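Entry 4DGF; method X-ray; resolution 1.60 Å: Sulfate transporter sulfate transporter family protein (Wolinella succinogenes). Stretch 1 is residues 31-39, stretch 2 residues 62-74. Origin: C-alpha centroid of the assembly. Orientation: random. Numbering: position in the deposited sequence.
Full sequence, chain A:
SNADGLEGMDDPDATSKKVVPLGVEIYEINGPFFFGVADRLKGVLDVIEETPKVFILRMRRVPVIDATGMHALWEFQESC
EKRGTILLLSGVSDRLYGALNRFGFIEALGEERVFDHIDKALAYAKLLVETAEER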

# COMPACT_ATOMS: atom_id res chain seq x y z
N GLY A 31 3.54 4.78 11.09
CA GLY A 31 4.81 4.38 11.76
C GLY A 31 5.05 2.92 11.65
O GLY A 31 4.50 2.28 10.79
N PRO A 32 5.71 2.30 12.62
CA PRO A 32 5.89 0.83 12.69
C PRO A 32 4.60 0.09 12.49
O PRO A 32 3.60 0.53 13.07
CB PRO A 32 6.42 0.63 14.11
CG PRO A 32 7.28 1.84 14.25
CD PRO A 32 6.41 2.98 13.73
N PHE A 33 4.59 -0.94 11.65
CA PHE A 33 3.31 -1.59 11.33
C PHE A 33 3.14 -2.76 12.25
O PHE A 33 3.46 -3.95 11.93
CB PHE A 33 3.39 -1.96 9.85
CG PHE A 33 2.12 -2.46 9.23
CD1 PHE A 33 2.01 -2.44 7.83
CD2 PHE A 33 1.05 -2.95 9.98
CE1 PHE A 33 0.89 -2.94 7.17
CE2 PHE A 33 -0.05 -3.43 9.35
CZ PHE A 33 -0.09 -3.44 7.91
N PHE A 34 2.61 -2.45 13.43
CA PHE A 34 2.38 -3.42 14.46
C PHE A 34 0.84 -3.53 14.71
O PHE A 34 0.05 -3.22 13.79
CB PHE A 34 3.12 -3.10 15.81
CG PHE A 34 4.59 -2.95 15.71
CD1 PHE A 34 5.32 -3.66 14.72
CD2 PHE A 34 5.33 -2.10 16.65
CE1 PHE A 34 6.72 -3.48 14.63
CE2 PHE A 34 6.73 -2.02 16.56
CZ PHE A 34 7.41 -2.70 15.50
N PHE A 35 0.44 -3.89 15.95
CA PHE A 35 -1.00 -4.27 16.09
C PHE A 35 -1.87 -3.03 15.88
O PHE A 35 -3.01 -3.16 15.45
CB PHE A 35 -1.26 -4.89 17.50
CG PHE A 35 -1.33 -3.89 18.62
CD1 PHE A 35 -2.57 -3.39 19.07
CD2 PHE A 35 -0.16 -3.38 19.22
CE1 PHE A 35 -2.65 -2.45 20.12
CE2 PHE A 35 -0.21 -2.47 20.30
CZ PHE A 35 -1.49 -1.97 20.69
N GLY A 36 -1.36 -1.83 16.29
CA GLY A 36 -2.20 -0.54 16.17
C GLY A 36 -2.62 -0.31 14.72
O GLY A 36 -3.82 -0.08 14.40
N VAL A 37 -1.64 -0.31 13.80
CA VAL A 37 -1.88 -0.11 12.38
C VAL A 37 -2.73 -1.28 11.89
O VAL A 37 -3.70 -1.11 11.11
CB VAL A 37 -0.62 -0.06 11.63
CG1 VAL A 37 -0.78 -0.09 10.12
CG2 VAL A 37 0.24 1.12 12.06
N ALA A 38 -2.33 -2.47 12.27
CA ALA A 38 -3.14 -3.63 11.81
C ALA A 38 -4.64 -3.43 12.14
O ALA A 38 -5.44 -3.70 11.29
CB ALA A 38 -2.57 -4.90 12.42
N ASP A 39 -4.98 -2.99 13.33
CA ASP A 39 -6.39 -2.82 13.76
C ASP A 39 -7.09 -1.79 12.87
O ASP A 39 -8.28 -1.87 12.59
CB ASP A 39 -6.45 -2.32 15.20
CG ASP A 39 -7.11 -3.30 16.12
OD1 ASP A 39 -8.30 -3.63 15.77
OD2 ASP A 39 -6.47 -3.69 17.18
N VAL A 62 7.33 3.63 7.54
CA VAL A 62 7.25 2.28 8.13
C VAL A 62 8.65 1.65 7.94
O VAL A 62 8.96 1.13 6.84
CB VAL A 62 6.27 1.46 7.37
CG1 VAL A 62 6.12 0.12 8.08
CG2 VAL A 62 4.90 2.12 7.37
N PRO A 63 9.47 1.63 9.01
CA PRO A 63 10.68 0.85 8.88
C PRO A 63 10.64 -0.62 9.24
O PRO A 63 11.62 -1.37 8.87
CB PRO A 63 11.69 1.58 9.78
CG PRO A 63 10.83 2.25 10.84
CD PRO A 63 9.40 2.36 10.31
N VAL A 64 9.56 -1.08 9.91
CA VAL A 64 9.56 -2.35 10.55
C VAL A 64 8.08 -2.76 10.51
O VAL A 64 7.16 -1.90 10.50
CB VAL A 64 10.08 -2.32 12.08
CG1 VAL A 64 11.57 -2.05 12.12
CG2 VAL A 64 9.33 -1.32 12.90
N ILE A 65 7.87 -4.05 10.44
CA ILE A 65 6.55 -4.69 10.52
C ILE A 65 6.73 -6.01 11.35
O ILE A 65 7.75 -6.76 11.14
CB ILE A 65 6.06 -4.94 9.09
CG1 ILE A 65 4.66 -5.60 9.03
CG2 ILE A 65 7.14 -5.77 8.38
CD1 ILE A 65 4.14 -5.54 7.65
N ASP A 66 5.77 -6.29 12.27
CA ASP A 66 5.94 -7.56 12.97
C ASP A 66 4.98 -8.63 12.42
O ASP A 66 4.38 -8.44 11.31
CB ASP A 66 5.64 -7.28 14.43
CG ASP A 66 4.14 -7.17 14.75
OD1 ASP A 66 3.36 -6.72 13.86
OD2 ASP A 66 3.71 -7.40 15.94
N ALA A 67 4.80 -9.74 13.15
CA ALA A 67 3.99 -10.79 12.59
C ALA A 67 2.47 -10.35 12.47
O ALA A 67 1.76 -10.80 11.57
CB ALA A 67 4.10 -12.03 13.45
N THR A 68 1.98 -9.56 13.45
CA THR A 68 0.61 -9.12 13.43
C THR A 68 0.40 -8.17 12.28
O THR A 68 -0.61 -8.21 11.58
CB THR A 68 0.33 -8.44 14.80
OG1 THR A 68 0.35 -9.45 15.84
CG2 THR A 68 -1.10 -7.80 14.85
N GLY A 69 1.31 -7.18 12.13
CA GLY A 69 1.32 -6.29 10.95
C GLY A 69 1.32 -7.08 9.61
O GLY A 69 0.59 -6.80 8.68
N MSE A 70 2.22 -8.09 9.52
CA MSE A 70 2.34 -8.80 8.25
C MSE A 70 1.04 -9.60 8.04
O MSE A 70 0.53 -9.64 6.91
CB MSE A 70 3.54 -9.72 8.45
CG MSE A 70 3.84 -10.45 7.10
SE MSE A 70 4.39 -9.31 5.60
CE MSE A 70 2.79 -9.41 4.52
N HIS A 71 0.45 -10.12 9.13
CA HIS A 71 -0.80 -10.83 8.90
C HIS A 71 -1.89 -9.90 8.36
O HIS A 71 -2.60 -10.23 7.41
CB HIS A 71 -1.26 -11.48 10.19
CG HIS A 71 -2.59 -12.17 10.05
ND1 HIS A 71 -3.72 -11.63 10.52
CD2 HIS A 71 -2.93 -13.35 9.38
CE1 HIS A 71 -4.79 -12.51 10.21
NE2 HIS A 71 -4.29 -13.52 9.51
N ALA A 72 -1.95 -8.69 8.89
CA ALA A 72 -2.96 -7.74 8.43
C ALA A 72 -2.67 -7.37 6.95
O ALA A 72 -3.66 -7.19 6.13
CB ALA A 72 -2.84 -6.50 9.30
N LEU A 73 -1.39 -7.22 6.58
CA LEU A 73 -1.05 -6.82 5.22
C LEU A 73 -1.42 -7.95 4.23
O LEU A 73 -1.98 -7.65 3.18
CB LEU A 73 0.40 -6.38 5.19
CG LEU A 73 0.96 -6.10 3.82
CD1 LEU A 73 0.25 -4.88 3.20
CD2 LEU A 73 2.47 -5.76 3.96
N TRP A 74 -1.25 -9.21 4.61
CA TRP A 74 -1.63 -10.35 3.76
C TRP A 74 -3.14 -10.36 3.59
O TRP A 74 -3.66 -10.59 2.43
CB TRP A 74 -1.39 -11.74 4.41
CG TRP A 74 0.01 -12.24 4.24
CD1 TRP A 74 0.99 -12.42 5.22
CD2 TRP A 74 0.63 -12.69 3.02
NE1 TRP A 74 2.12 -12.96 4.68
CE2 TRP A 74 2.00 -13.11 3.39
CE3 TRP A 74 0.22 -12.81 1.69
CZ2 TRP A 74 2.92 -13.63 2.45
CZ3 TRP A 74 1.15 -13.29 0.76
CH2 TRP A 74 2.47 -13.70 1.14

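Both stretches follow the same plan, an extended segment that turns into a helix, and they lie alongside each other so that the loops meet, the helices meet, and Phe-33 reaches from its loop to the second helix. The helices, 35-39 and 67-74, run nearly parallel, 20° apart, and their axes approach to 8.3 Å, with alanine against alanine, Ala-38 and Ala-72, between them.

The contact opens at Gly-31, whose carbonyl O lies 3.4 Å from Val-62 CG2. Its backbone, at phi/psi 167/-150, takes a shape glycine adopts easily, and an ideal CB here would run into CD of the next residue, Pro-32. Pro-32 is exposed, and lays its CB 3.7 Å from Val-64 CG2.

Phe-33 is the centre of the arrangement. Its backbone forms a single beta bridge with Ile-65: Phe-33 N donates to Val-64 O at 3.0 Å and almost perfectly straight, while Asp-66 N returns a weak bond to Phe-33 O at 3.3 Å. Phe-33 O also receives CA-H contacts from Ile-65 CA at 3.5 Å and Gly-69 CA at 3.3 Å. The second explains the value of glycine at 69: an ideal CB would fall 1.9 Å from Phe-33 O, so only a bare CA lets the carbonyl come this close. The Phe-33 side chain, in the t rotamer, is buried against the other stretch. Ile-65 CD1 sits over one face of the Phe-33 ring, 4.2 Å from the centroid, in a CH-pi contact, while Phe-33 CE2 meets Ala-72 CB at 4.1 Å and Phe-33 CE1 meets Leu-73 CB at 4.0 Å.

Phe-34 occupies the N-cap position of the first helix. Its CB points sideways, yet the ring reaches across, bringing Phe-34 CZ within 3.5 Å of Val-64 CG2 and Phe-34 CD1 within 3.6 Å of Asp-66 CB. Asp-66 is the N-cap of the second helix, and its OD1 accepts from Gly-69 N at 2.7 Å, satisfying an amide in the first turn that has no helical carbonyl partner.

Within the helices the contact becomes lean. Phe-35 CA rests 3.7 Å from Thr-68 CG2, although the end of the phenylalanine side chain leads away. One turn on from Phe-34, Ala-38 points its methyl at the second helix, where Ala-38 CB meets Ala-72 CB at 3.5 Å. In sum, one straight backbone bond and one weak one accompany the bridge, buried Phe-33 packs against both loop and helix of stretch 2, Gly-69 makes room for the Phe-33 carbonyl, and the helices touch through small side chains.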